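Local coordinates for transcobalamin-1 (Homo sapiens, PDB 4KKI), which captures vitamin B12 with femtomolar affinity and shields it from stomach acid, at residues T163-V166 and V167-T171; A194-C197 and V198-L202; S213-N216 and I217-T221; F252-S255 and D256-E260. All coordinates share one frame; numbering follows the deposited sequence.

Contact 1: residues T163-V166 and V167-T171; sequences TAEV and VNHFT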
loop_
_atom_site.group_PDB
_atom_site.type_symbol
_atom_site.label_atom_id
_atom_site.label_comp_id
_atom_site.label_asym_id
_atom_site.label_seq_id
_atom_site.Cartn_x
_atom_site.Cartn_y
_atom_site.Cartn_z
ATOM N N THR A 163 0.965 23.810 2.439
ATOM C CA THR A 163 1.073 23.483 1.025
ATOM C C THR A 163 2.505 23.695 0.551
ATOM O O THR A 163 2.987 22.989 -0.334
ATOM C CB THR A 163 0.127 24.336 0.166
ATOM O OG1 THR A 163 0.458 25.720 0.324
ATOM C CG2 THR A 163 -1.318 24.111 0.581
ATOM N N ALA A 164 3.178 24.674 1.148
ATOM C CA ALA A 164 4.579 24.938 0.849
ATOM C C ALA A 164 5.424 23.726 1.215
ATOM O O ALA A 164 6.364 23.373 0.503
ATOM C CB ALA A 164 5.059 26.167 1.600
ATOM N N GLU A 165 5.075 23.091 2.329
ATOM C CA GLU A 165 5.751 21.880 2.775
ATOM C C GLU A 165 5.573 20.774 1.739
ATOM O O GLU A 165 6.497 20.010 1.465
ATOM C CB GLU A 165 5.187 21.425 4.120
ATOM C CG GLU A 165 6.202 20.764 5.034
ATOM C CD GLU A 165 7.067 21.771 5.764
ATOM O OE1 GLU A 165 6.558 22.418 6.704
ATOM O OE2 GLU A 165 8.251 21.920 5.396
ATOM N N VAL A 166 4.375 20.702 1.166
ATOM C CA VAL A 166 4.063 19.714 0.139
ATOM C C VAL A 166 4.870 19.963 -1.132
ATOM O O VAL A 166 5.498 19.049 -1.669
ATOM C CB VAL A 166 2.560 19.719 -0.193
ATOM C CG1 VAL A 166 2.277 18.836 -1.394
ATOM C CG2 VAL A 166 1.751 19.271 1.013
ATOM N N VAL A 167 4.851 21.206 -1.602
ATOM C CA VAL A 167 5.630 21.611 -2.768
ATOM C C VAL A 167 7.116 21.335 -2.551
ATOM O O VAL A 167 7.833 20.938 -3.473
ATOM C CB VAL A 167 5.422 23.111 -3.080
ATOM C CG1 VAL A 167 6.306 23.555 -4.238
ATOM C CG2 VAL A 167 3.961 23.390 -3.388
ATOM N N ASN A 168 7.569 21.526 -1.317
ATOM C CA ASN A 168 8.974 21.344 -0.981
ATOM C C ASN A 168 9.426 19.883 -1.029
ATOM O O ASN A 168 10.521 19.585 -1.503
ATOM C CB ASN A 168 9.267 21.941 0.399
ATOM C CG ASN A 168 10.697 22.428 0.534
ATOM O OD1 ASN A 168 10.938 23.600 0.825
ATOM N ND2 ASN A 168 11.654 21.531 0.325
ATOM N N HIS A 169 8.580 18.975 -0.553
ATOM C CA HIS A 169 8.996 17.585 -0.366
ATOM C C HIS A 169 8.521 16.598 -1.435
ATOM O O HIS A 169 9.139 15.552 -1.630
ATOM C CB HIS A 169 8.580 17.086 1.021
ATOM C CG HIS A 169 9.254 17.805 2.147
ATOM N ND1 HIS A 169 10.578 17.607 2.471
ATOM C CD2 HIS A 169 8.786 18.724 3.026
ATOM C CE1 HIS A 169 10.898 18.371 3.500
ATOM N NE2 HIS A 169 9.828 19.058 3.856
ATOM N N PHE A 170 7.433 16.923 -2.127
ATOM C CA PHE A 170 6.825 15.970 -3.054
ATOM C C PHE A 170 7.338 16.053 -4.492
ATOM O O PHE A 170 6.726 15.495 -5.403
ATOM C CB PHE A 170 5.297 16.082 -3.022
ATOM C CG PHE A 170 4.662 15.361 -1.866
ATOM C CD1 PHE A 170 4.673 15.915 -0.596
ATOM C CD2 PHE A 170 4.057 14.127 -2.051
ATOM C CE1 PHE A 170 4.091 15.252 0.471
ATOM C CE2 PHE A 170 3.474 13.460 -0.988
ATOM C CZ PHE A 170 3.491 14.024 0.275
ATOM N N THR A 171 8.458 16.744 -4.688
ATOM C CA THR A 171 9.098 16.827 -5.999
ATOM C C THR A 171 9.382 15.435 -6.558
ATOM O O THR A 171 9.988 14.605 -5.884
ATOM C CB THR A 171 10.426 17.593 -5.919
ATOM O OG1 THR A 171 10.327 18.629 -4.935
ATOM C CG2 THR A 171 10.776 18.202 -7.271
#
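Val-166 O divides its bonding between two donors at the end of helix 163-169: Phe-170 N binds it at 2.9 Å, and His-169 N adds a weak second bond. His-169 N is shared in its turn, its better bond running to Glu-165 O at 3.1 Å. This forked pattern illustrates how a helix can finish, for Phe-170 is the first residue to leave helical backbone angles. Further back, Val-167 N bonds to Thr-163 O at 2.9 Å.

The side chains keep the same four-residue step. Methyl CG1 of Val-166, set opposite the backbone N (chi1 172°), reaches forward to lie 3.9 Å from Phe-170 CD1. Glu-165 and His-169 run side by side in the same direction, carboxylate and imidazole turned 32° from each other. Glu-165 CG sits in the plane of the ring at its edge, while OE2 stays 3.6 Å from His-169 NE2. That ring edge also faces Glu-165 O, with CD2 3.1 Å away.

Val-166 and Phe-170 pack on Val-151 of helix 144-156 and Leu-195 of helix 185-203, whereas Glu-165 and His-169 rest on Ile-130 of helix 118-135, so this short helix packs against three longer ones.

Contact 2: residues A194-C197 and V198-L202; sequences ALTC and VKKSL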
loop_
_atom_site.group_PDB
_atom_site.type_symbol
_atom_site.label_atom_id
_atom_site.label_comp_id
_atom_site.label_asym_id
_atom_site.label_seq_id
_atom_site.Cartn_x
_atom_site.Cartn_y
_atom_site.Cartn_z
ATOM N N ALA A 194 -2.871 12.277 -3.441
ATOM C CA ALA A 194 -2.710 13.317 -2.431
ATOM C C ALA A 194 -2.580 14.694 -3.069
ATOM O O ALA A 194 -3.270 15.636 -2.679
ATOM C CB ALA A 194 -1.501 13.019 -1.554
ATOM N N LEU A 195 -1.691 14.806 -4.053
ATOM C CA LEU A 195 -1.463 16.071 -4.743
ATOM C C LEU A 195 -2.726 16.556 -5.448
ATOM O O LEU A 195 -2.985 17.758 -5.523
ATOM C CB LEU A 195 -0.313 15.937 -5.746
ATOM C CG LEU A 195 1.077 15.670 -5.159
ATOM C CD1 LEU A 195 2.098 15.392 -6.256
ATOM C CD2 LEU A 195 1.529 16.833 -4.289
ATOM N N THR A 196 -3.511 15.613 -5.955
ATOM C CA THR A 196 -4.741 15.945 -6.664
ATOM C C THR A 196 -5.779 16.505 -5.701
ATOM O O THR A 196 -6.556 17.394 -6.054
ATOM C CB THR A 196 -5.312 14.716 -7.391
ATOM O OG1 THR A 196 -4.309 14.166 -8.256
ATOM C CG2 THR A 196 -6.528 15.096 -8.214
ATOM N N CYS A 197 -5.785 15.986 -4.478
ATOM C CA CYS A 197 -6.691 16.489 -3.454
ATOM C C CYS A 197 -6.359 17.938 -3.116
ATOM O O CYS A 197 -7.254 18.772 -2.993
ATOM C CB CYS A 197 -6.633 15.621 -2.195
ATOM S SG CYS A 197 -7.711 16.202 -0.857
ATOM N N VAL A 198 -5.070 18.230 -2.962
ATOM C CA VAL A 198 -4.619 19.589 -2.679
ATOM C C VAL A 198 -5.001 20.531 -3.819
ATOM O O VAL A 198 -5.404 21.670 -3.585
ATOM C CB VAL A 198 -3.098 19.643 -2.454
ATOM C CG1 VAL A 198 -2.656 21.061 -2.117
ATOM C CG2 VAL A 198 -2.695 18.683 -1.349
ATOM N N LYS A 199 -4.877 20.042 -5.050
ATOM C CA LYS A 199 -5.282 20.803 -6.227
ATOM C C LYS A 199 -6.758 21.190 -6.156
ATOM O O LYS A 199 -7.107 22.358 -6.325
ATOM C CB LYS A 199 -4.995 20.011 -7.508
ATOM C CG LYS A 199 -3.524 19.993 -7.912
ATOM C CD LYS A 199 -3.161 18.747 -8.714
ATOM C CE LYS A 199 -3.987 18.624 -9.985
ATOM N NZ LYS A 199 -3.648 17.392 -10.756
ATOM N N LYS A 200 -7.619 20.212 -5.897
ATOM C CA LYS A 200 -9.053 20.466 -5.810
ATOM C C LYS A 200 -9.349 21.409 -4.652
ATOM O O LYS A 200 -10.187 22.303 -4.764
ATOM C CB LYS A 200 -9.827 19.157 -5.637
ATOM C CG LYS A 200 -9.564 18.141 -6.731
ATOM C CD LYS A 200 -10.238 16.814 -6.442
ATOM C CE LYS A 200 -11.684 16.826 -6.881
ATOM N NZ LYS A 200 -11.789 17.024 -8.352
ATOM N N SER A 201 -8.637 21.210 -3.548
ATOM C CA SER A 201 -8.791 22.042 -2.363
ATOM C C SER A 201 -8.390 23.492 -2.636
ATOM O O SER A 201 -9.001 24.420 -2.109
ATOM C CB SER A 201 -7.971 21.472 -1.205
ATOM O OG SER A 201 -8.095 22.278 -0.048
ATOM N N LEU A 202 -7.364 23.676 -3.463
ATOM C CA LEU A 202 -6.912 25.010 -3.858
ATOM C C LEU A 202 -7.914 25.713 -4.770
ATOM O O LEU A 202 -8.211 26.894 -4.587
ATOM C CB LEU A 202 -5.554 24.930 -4.557
ATOM C CG LEU A 202 -4.327 24.852 -3.651
ATOM C CD1 LEU A 202 -3.066 24.632 -4.470
ATOM C CD2 LEU A 202 -4.217 26.118 -2.817
HETATM O O HOH W 1 -4.238 14.664 -10.990
#
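Backbone bonding between the two segments is regular alpha-helix: Val-198, Lys-199, Lys-200 and Ser-201 each donate N-H to the carbonyl four residues earlier, on Ala-194, Leu-195, Thr-196 and Cys-197.

The polar side-chain link goes through water. Thr-196 OG1 and Lys-199 NZ stand 4.1 Å apart, and one water spans them, donating to OG1 at 2.8 Å and accepting from NZ at 2.8 Å. Both ends have a further partner: Thr-196 OG1 bonds to Val-192 O, and Lys-199 NZ to Tyr-257 OH.

The lysine methylenes lie against backbone carbonyls. Lys-199 leaves beside its backbone N (chi1 -76°), with CD 3.3 Å from Leu-195 O, and the bend at chi3 (59°) then turns CE and NZ back toward Thr-196. Lys-200 uses a different methylene, its CG resting 3.2 Å from Thr-196 O. Replacing Lys-199 by a leucine would probably leave the bridging water and Tyr-257 OH without their charged mate.

A disulfide from Cys-197 SG to Cys-155 SG fastens helix 185-203 to helix 144-156. Val-198 packs on Val-151 of that same helix and on Ile-217 of helix 213-229, while Lys-199 lies against Leu-214 and Ile-217, so this helix sits between the two.

Contact 3: residues S213-N216 and I217-T221; sequences SLKN and ISIYT. With NAG (2-acetamido-2-deoxy-beta-D-glucopyranose), chain E.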
loop_
_atom_site.group_PDB
_atom_site.type_symbol
_atom_site.label_atom_id
_atom_site.label_comp_id
_atom_site.label_asym_id
_atom_site.label_seq_id
_atom_site.Cartn_x
_atom_site.Cartn_y
_atom_site.Cartn_z
ATOM N N SER A 213 1.390 27.860 -6.499
ATOM C CA SER A 213 1.478 26.542 -5.881
ATOM C C SER A 213 0.738 25.509 -6.718
ATOM O O SER A 213 1.212 24.387 -6.896
ATOM C CB SER A 213 0.907 26.567 -4.460
ATOM O OG SER A 213 1.636 27.451 -3.629
ATOM N N LEU A 214 -0.426 25.899 -7.230
ATOM C CA LEU A 214 -1.235 25.016 -8.061
ATOM C C LEU A 214 -0.454 24.590 -9.296
ATOM O O LEU A 214 -0.545 23.444 -9.738
ATOM C CB LEU A 214 -2.538 25.705 -8.473
ATOM C CG LEU A 214 -3.490 24.863 -9.329
ATOM C CD1 LEU A 214 -3.969 23.639 -8.561
ATOM C CD2 LEU A 214 -4.669 25.691 -9.807
ATOM N N LYS A 215 0.321 25.523 -9.840
ATOM C CA LYS A 215 1.146 25.264 -11.012
ATOM C C LYS A 215 2.195 24.194 -10.722
ATOM O O LYS A 215 2.300 23.205 -11.446
ATOM C CB LYS A 215 1.816 26.559 -11.478
ATOM C CG LYS A 215 2.628 26.443 -12.758
ATOM C CD LYS A 215 3.102 27.820 -13.210
ATOM C CE LYS A 215 4.007 27.738 -14.426
ATOM N NZ LYS A 215 5.285 27.038 -14.127
ATOM N N ASN A 216 2.963 24.390 -9.655
ATOM C CA ASN A 216 4.022 23.453 -9.295
ATOM C C ASN A 216 3.500 22.064 -8.939
ATOM O O ASN A 216 4.093 21.056 -9.322
ATOM C CB ASN A 216 4.878 24.015 -8.158
ATOM C CG ASN A 216 5.594 25.292 -8.549
ATOM O OD1 ASN A 216 5.691 25.621 -9.732
ATOM N ND2 ASN A 216 6.103 26.018 -7.558
ATOM N N ILE A 217 2.389 22.017 -8.213
ATOM C CA ILE A 217 1.773 20.745 -7.847
ATOM C C ILE A 217 1.294 20.005 -9.095
ATOM O O ILE A 217 1.467 18.791 -9.212
ATOM C CB ILE A 217 0.608 20.949 -6.856
ATOM C CG1 ILE A 217 1.134 21.513 -5.535
ATOM C CG2 ILE A 217 -0.119 19.642 -6.600
ATOM C CD1 ILE A 217 0.051 21.798 -4.524
ATOM N N SER A 218 0.711 20.751 -10.031
ATOM C CA SER A 218 0.249 20.189 -11.297
ATOM C C SER A 218 1.406 19.598 -12.094
ATOM O O SER A 218 1.272 18.541 -12.711
ATOM C CB SER A 218 -0.465 21.257 -12.134
ATOM O OG SER A 218 -1.637 21.714 -11.484
ATOM N N ILE A 219 2.540 20.294 -12.080
ATOM C CA ILE A 219 3.742 19.820 -12.755
ATOM C C ILE A 219 4.265 18.547 -12.091
ATOM O O ILE A 219 4.660 17.600 -12.776
ATOM C CB ILE A 219 4.838 20.910 -12.790
ATOM C CG1 ILE A 219 4.378 22.090 -13.652
ATOM C CG2 ILE A 219 6.147 20.345 -13.321
ATOM C CD1 ILE A 219 5.351 23.250 -13.689
ATOM N N TYR A 220 4.253 18.527 -10.758
ATOM C CA TYR A 220 4.620 17.332 -10.002
ATOM C C TYR A 220 3.744 16.156 -10.419
ATOM O O TYR A 220 4.240 15.058 -10.668
ATOM C CB TYR A 220 4.459 17.554 -8.494
ATOM C CG TYR A 220 5.468 18.484 -7.862
ATOM C CD1 TYR A 220 6.449 19.109 -8.623
ATOM C CD2 TYR A 220 5.444 18.730 -6.495
ATOM C CE1 TYR A 220 7.370 19.957 -8.041
ATOM C CE2 TYR A 220 6.360 19.575 -5.904
ATOM C CZ TYR A 220 7.321 20.186 -6.681
ATOM O OH TYR A 220 8.236 21.029 -6.092
ATOM N N THR A 221 2.438 16.400 -10.487
ATOM C CA THR A 221 1.477 15.372 -10.867
ATOM C C THR A 221 1.730 14.882 -12.288
ATOM O O THR A 221 1.701 13.681 -12.552
ATOM C CB THR A 221 0.023 15.880 -10.760
ATOM O OG1 THR A 221 -0.223 16.360 -9.435
ATOM C CG2 THR A 221 -0.951 14.759 -11.076
HETATM C C1 NAG E . 6.970 27.035 -8.098
HETATM C C2 NAG E . 7.318 28.015 -6.979
HETATM C C3 NAG E . 8.365 29.038 -7.413
HETATM C C4 NAG E . 9.516 28.375 -8.158
HETATM C C5 NAG E . 8.977 27.478 -9.264
HETATM C C6 NAG E . 10.103 26.793 -10.031
HETATM C C7 NAG E . 5.473 28.339 -5.436
HETATM C C8 NAG E . 4.369 29.245 -4.978
HETATM N N2 NAG E . 6.110 28.694 -6.549
HETATM O O3 NAG E . 8.871 29.712 -6.279
HETATM O O4 NAG E . 10.356 29.365 -8.710
HETATM O O5 NAG E . 8.131 26.499 -8.700
HETATM O O6 NAG E . 10.814 25.939 -9.163
HETATM O O7 NAG E . 5.754 27.326 -4.798
#
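Ser-213 offers its carbonyl to Ile-217 N at 3.0 Å, a backbone bond of the first turn of helix 213-229. Its hydroxyl bonds to Asp-210 O just before the helix, and OG also lies 3.5 Å from methyl C8 of the attached sugar.

Leu-214 O is gripped twice by one residue. Ser-218 N and Ser-218 OG approach it from opposite faces of the carbonyl plane, the hydroxyl at 2.7 Å. A chi1 of -64° places OG beside its own N and back toward the preceding turn, where it can donate to that oxygen.

Lys-215 and Ile-219 lie alongside each other and point the same way. The lysine runs extended until its last torsion, where it bends to bring NZ 3.8 Å from Ile-219 CD1.

Asn-216 carries the glycan through a 1.4 Å covalent bond from ND2 to C1 of the N-acetylglucosamine. C1 lies on the OD1 side of the amide, 3.7 Å from Asn-216 CB. At the other end of the residue, Asn-216 O accepts from Tyr-220 N and stands 3.1 Å above one face of the tyrosine ring, offset toward its rim. Tyr-220 OH bonds to Val-167 O of helix 163-169.

Asn-216, Ile-217 and Ser-218 spell the Asn-X-Ser sequon of N-glycosylation, here folded into the opening turns of a helix.

Contact 4: residues F252-S255 and D256-E260; sequences FVSS and DYYNE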
loop_
_atom_site.group_PDB
_atom_site.type_symbol
_atom_site.label_atom_id
_atom_site.label_comp_id
_atom_site.label_asym_id
_atom_site.label_seq_id
_atom_site.Cartn_x
_atom_site.Cartn_y
_atom_site.Cartn_z
ATOM N N PHE A 252 -7.125 7.475 -12.844
ATOM C CA PHE A 252 -8.537 7.855 -12.880
ATOM C C PHE A 252 -8.718 9.358 -12.693
ATOM O O PHE A 252 -9.527 9.984 -13.373
ATOM C CB PHE A 252 -9.332 7.131 -11.786
ATOM C CG PHE A 252 -9.702 5.714 -12.126
ATOM C CD1 PHE A 252 -9.347 5.158 -13.345
ATOM C CD2 PHE A 252 -10.421 4.943 -11.227
ATOM C CE1 PHE A 252 -9.694 3.857 -13.654
ATOM C CE2 PHE A 252 -10.775 3.643 -11.532
ATOM C CZ PHE A 252 -10.410 3.097 -12.748
ATOM N N VAL A 253 -7.957 9.931 -11.763
ATOM C CA VAL A 253 -8.141 11.327 -11.386
ATOM C C VAL A 253 -7.173 12.272 -12.096
ATOM O O VAL A 253 -7.188 13.478 -11.850
ATOM C CB VAL A 253 -7.994 11.518 -9.861
ATOM C CG1 VAL A 253 -8.921 10.564 -9.119
ATOM C CG2 VAL A 253 -6.550 11.309 -9.431
ATOM N N SER A 254 -6.338 11.727 -12.975
ATOM C CA SER A 254 -5.319 12.535 -13.640
ATOM C C SER A 254 -5.339 12.406 -15.166
ATOM O O SER A 254 -4.291 12.301 -15.804
ATOM C CB SER A 254 -3.928 12.208 -13.082
ATOM O OG SER A 254 -3.616 10.835 -13.235
ATOM N N SER A 255 -6.533 12.442 -15.744
ATOM C CA SER A 255 -6.700 12.341 -17.190
ATOM C C SER A 255 -6.167 13.563 -17.927
ATOM O O SER A 255 -6.096 13.577 -19.145
ATOM C CB SER A 255 -8.168 12.136 -17.543
ATOM O OG SER A 255 -8.927 11.825 -16.395
ATOM N N ASP A 256 -5.788 14.582 -17.177
ATOM C CA ASP A 256 -5.232 15.801 -17.741
ATOM C C ASP A 256 -3.866 15.562 -18.362
ATOM O O ASP A 256 -3.414 16.339 -19.203
ATOM C CB ASP A 256 -5.084 16.853 -16.643
ATOM C CG ASP A 256 -6.405 17.471 -16.244
ATOM O OD1 ASP A 256 -7.456 17.043 -16.769
ATOM O OD2 ASP A 256 -6.383 18.386 -15.399
ATOM N N TYR A 257 -3.208 14.487 -17.945
ATOM C CA TYR A 257 -1.798 14.313 -18.256
ATOM C C TYR A 257 -1.505 13.109 -19.141
ATOM O O TYR A 257 -0.355 12.691 -19.263
ATOM C CB TYR A 257 -0.991 14.233 -16.959
ATOM C CG TYR A 257 -1.363 15.305 -15.959
ATOM C CD1 TYR A 257 -0.829 16.584 -16.050
ATOM C CD2 TYR A 257 -2.253 15.040 -14.924
ATOM C CE1 TYR A 257 -1.165 17.567 -15.138
ATOM C CE2 TYR A 257 -2.598 16.019 -14.010
ATOM C CZ TYR A 257 -2.050 17.279 -14.120
ATOM O OH TYR A 257 -2.388 18.256 -13.213
ATOM N N TYR A 258 -2.535 12.587 -19.788
ATOM C CA TYR A 258 -2.341 11.502 -20.730
ATOM C C TYR A 258 -3.497 11.371 -21.712
ATOM O O TYR A 258 -4.615 11.779 -21.428
ATOM C CB TYR A 258 -2.071 10.187 -19.995
ATOM C CG TYR A 258 -3.245 9.629 -19.236
ATOM C CD1 TYR A 258 -3.455 9.951 -17.905
ATOM C CD2 TYR A 258 -4.135 8.767 -19.845
ATOM C CE1 TYR A 258 -4.527 9.437 -17.211
ATOM C CE2 TYR A 258 -5.205 8.248 -19.161
ATOM C CZ TYR A 258 -5.395 8.586 -17.845
ATOM O OH TYR A 258 -6.465 8.066 -17.175
ATOM N N ASN A 259 -3.207 10.808 -22.877
ATOM C CA ASN A 259 -4.206 10.614 -23.919
ATOM C C ASN A 259 -4.812 9.223 -23.813
ATOM O O ASN A 259 -4.359 8.406 -23.014
ATOM C CB ASN A 259 -3.577 10.802 -25.301
ATOM C CG ASN A 259 -2.639 11.996 -25.359
ATOM O OD1 ASN A 259 -3.073 13.132 -25.553
ATOM N ND2 ASN A 259 -1.346 11.742 -25.190
ATOM N N GLU A 260 -5.828 8.953 -24.628
ATOM C CA GLU A 260 -6.482 7.649 -24.626
ATOM C C GLU A 260 -5.537 6.537 -25.076
ATOM O O GLU A 260 -5.692 5.381 -24.682
ATOM C CB GLU A 260 -7.728 7.661 -25.517
ATOM C CG GLU A 260 -7.444 7.895 -26.996
ATOM C CD GLU A 260 -8.525 7.326 -27.896
ATOM O OE1 GLU A 260 -8.493 7.596 -29.116
ATOM O OE2 GLU A 260 -9.406 6.602 -27.383
#
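Tyr-257 N donates to Ser-254 O at 3.2 Å, the one hydrogen bond between the two segments. It is nearly straight at the hydrogen, 164°, yet the donor stands 48° out of the carbonyl plane, so it does not approach along a lone pair.

Two tyrosine rings gather at the same serine. Tyr-257 turns an edge to it, with CD2 3.5 Å from Ser-254 O and 3.8 Å from Ser-254 CB, the latter lying in the ring plane. Tyr-258 approaches obliquely: its CE1 comes 3.2 Å from Ser-254 O and 3.6 Å from Ser-255 CA. A chi1 of 69° sets CG of Tyr-258 between its backbone N and carbonyl carbon, folding the ring back over the turn.

A second shell fixes these groups. Tyr-258 OH bonds to both Leu-251 O and Glu-24 N, tying the ring to the end of helix 244-252 and to another part of the chain. Ser-254 OG bonds to Ala-250 O, and Asp-256 CB sits over one face of the Tyr-257 ring. Exchanging Tyr-258 for a leucine would probably leave Leu-251 O and Glu-24 N without their hydroxyl partner and open a gap beside Ser-254 O.

Farther out, Tyr-257 packs on Ser-218 and Thr-221 of helix 213-229. The backbone angles of Ser-255 and Asp-256 are those of a type I beta turn, closed by the Ser-254 to Tyr-257 bond, in the loop connecting helices 244-252 and 265-277 of the alpha domain.

How the contacts relate
All four contacts belong to the alpha domain and come in series along the chain, one on each of helices 163-169, 185-203 and 213-229, the fourth in the loop after helix 244-252. Contacts 1, 2 and 3 form a compact triangle, their centres 10 to 12 Å apart, and each touches the other two: Thr-163 meets Val-198, Val-167 meets Ile-217, and Leu-195 meets Thr-221. Contact 4 stands about 15 Å from contacts 2 and 3, centre to centre, reaching both through Tyr-257, but does not touch contact 1, whose nearest atoms are about 12 Å away. Three helical turns and one loop turn thus form a connected patch of the alpha domain.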